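Local coordinates for protein 378aa long hypothetical citrate synthase (Sulfolobus tokodaii, PDB 1VGM) that is an uncharacterised protein of the citrate synthase family, built largely of helices, at residues A133-Y136 and R137-G141. Numbering follows the deposited sequence.
Sequences ANIY and RAKEG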
loop_
_atom_site.group_PDB
_atom_site.type_symbol
_atom_site.label_atom_id
_atom_site.label_comp_id
_atom_site.label_asym_id
_atom_site.label_seq_id
_atom_site.Cartn_x
_atom_site.Cartn_y
_atom_site.Cartn_z
ATOM N N ALA A 133 6.727 -17.353 -9.383
ATOM C CA ALA A 133 6.974 -18.340 -10.425
ATOM C C ALA A 133 6.019 -18.153 -11.595
ATOM O O ALA A 133 6.421 -18.233 -12.761
ATOM C CB ALA A 133 6.832 -19.747 -9.861
ATOM N N ASN A 134 4.753 -17.897 -11.295
ATOM C CA ASN A 134 3.746 -17.870 -12.348
ATOM C C ASN A 134 3.679 -16.522 -13.058
ATOM O O ASN A 134 3.215 -16.428 -14.202
ATOM C CB ASN A 134 2.377 -18.229 -11.773
ATOM C CG ASN A 134 2.157 -19.721 -11.709
ATOM O OD1 ASN A 134 1.862 -20.357 -12.719
ATOM N ND2 ASN A 134 2.310 -20.294 -10.521
ATOM N N ILE A 135 4.154 -15.481 -12.384
ATOM C CA ILE A 135 4.360 -14.203 -13.048
ATOM C C ILE A 135 5.381 -14.349 -14.165
ATOM O O ILE A 135 5.135 -13.912 -15.287
ATOM C CB ILE A 135 4.851 -13.112 -12.063
ATOM C CG1 ILE A 135 3.714 -12.735 -11.111
ATOM C CG2 ILE A 135 5.332 -11.883 -12.848
ATOM C CD1 ILE A 135 4.063 -11.634 -10.141
ATOM N N TYR A 136 6.525 -14.963 -13.865
ATOM C CA TYR A 136 7.480 -15.303 -14.919
ATOM C C TYR A 136 6.791 -16.064 -16.049
ATOM O O TYR A 136 6.960 -15.741 -17.225
ATOM C CB TYR A 136 8.633 -16.147 -14.363
ATOM C CG TYR A 136 9.470 -16.815 -15.433
ATOM C CD1 TYR A 136 10.283 -16.064 -16.285
ATOM C CD2 TYR A 136 9.428 -18.200 -15.609
ATOM C CE1 TYR A 136 11.032 -16.676 -17.292
ATOM C CE2 TYR A 136 10.172 -18.825 -16.606
ATOM C CZ TYR A 136 10.968 -18.057 -17.444
ATOM O OH TYR A 136 11.680 -18.685 -18.434
ATOM N N ARG A 137 6.014 -17.079 -15.692
ATOM C CA ARG A 137 5.425 -17.942 -16.699
ATOM C C ARG A 137 4.430 -17.183 -17.574
ATOM O O ARG A 137 4.454 -17.312 -18.799
ATOM C CB ARG A 137 4.747 -19.135 -16.031
ATOM C CG ARG A 137 5.734 -20.222 -15.643
ATOM C CD ARG A 137 5.080 -21.332 -14.852
ATOM N NE ARG A 137 5.959 -22.489 -14.780
ATOM C CZ ARG A 137 6.185 -23.333 -15.781
ATOM N NH1 ARG A 137 5.448 -23.288 -16.882
ATOM N NH2 ARG A 137 7.153 -24.228 -15.676
ATOM N N ALA A 138 3.568 -16.386 -16.946
ATOM C CA ALA A 138 2.616 -15.553 -17.675
ATOM C C ALA A 138 3.301 -14.608 -18.663
ATOM O O ALA A 138 2.847 -14.448 -19.794
ATOM C CB ALA A 138 1.768 -14.753 -16.692
ATOM N N LYS A 139 4.388 -13.974 -18.241
ATOM C CA LYS A 139 5.034 -12.978 -19.092
ATOM C C LYS A 139 5.730 -13.632 -20.274
ATOM O O LYS A 139 5.959 -12.983 -21.295
ATOM C CB LYS A 139 6.049 -12.154 -18.295
ATOM C CG LYS A 139 5.411 -11.125 -17.369
ATOM C CD LYS A 139 6.457 -10.252 -16.687
ATOM C CE LYS A 139 7.145 -9.332 -17.687
ATOM N NZ LYS A 139 6.197 -8.376 -18.344
ATOM N N GLU A 140 6.056 -14.914 -20.137
ATOM C CA GLU A 140 6.688 -15.658 -21.227
ATOM C C GLU A 140 5.660 -16.468 -22.008
ATOM O O GLU A 140 6.014 -17.247 -22.901
ATOM C CB GLU A 140 7.776 -16.593 -20.679
ATOM C CG GLU A 140 8.972 -15.872 -20.070
ATOM C CD GLU A 140 9.674 -14.939 -21.043
ATOM O OE1 GLU A 140 10.331 -13.979 -20.582
ATOM O OE2 GLU A 140 9.575 -15.162 -22.267
ATOM N N GLY A 141 4.387 -16.281 -21.669
ATOM C CA GLY A 141 3.331 -17.034 -22.322
ATOM C C GLY A 141 3.447 -18.529 -22.101
ATOM O O GLY A 141 3.018 -19.323 -22.933
#
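Ala133 accepts the first bond of this last stretch of helix 117-139: Arg137 N reaches Ala133 O at 3.2 Å, and the aliphatic part of Arg137 runs back past the same carbonyl, with CG 3.6 Å from Ala133 O. Extended from CG to NE, that chain carries the guanidinium group away, NE going to Ala160 O and NH1 to Lys143 O. Next comes Asn134, whose carbonyl takes the straightest of the four bonds, from Ala138 N to Asn134 O at 2.8 Å with an N-H...O angle of 167°. Its amide meets Arg137 only loosely, OD1 lying 4.0 Å from Arg137 CD; the polar ends are engaged elsewhere, OD1 by Lys145 N and ND2 by Thr130 O one turn earlier. Ile135 O receives Lys139 N at 3.0 Å. Tyr136 makes the main side-chain contact. Chi1 of 166° sets CG opposite the backbone N, swings the ring outward from the helix and tilts it toward the C-terminal end, where CE1 touches Glu140 CG at 3.6 Å; ring and carboxylate planes are inclined to each other. Around this turn, Ile135 packs on helix 93-108, Lys139 NZ bonds to Arg89 O and Cys91 O, and Tyr329 serves both neighbours, its OH bonded to Glu140 OE1 and its ring in a cation-pi contact with Lys139. The final i to i+4 bond, Glu140 N to Tyr136 O, is the most bent at 137°, as the helix gives way. Gly141, with positive phi, then supplies the C-prime residue of a Schellman motif, its N bonded to Ala138 O while the following residue's N closes the outer bond back to Arg137 O: the classic C-terminal cap of an alpha-helix, here in a mainly helical citrate synthase fold.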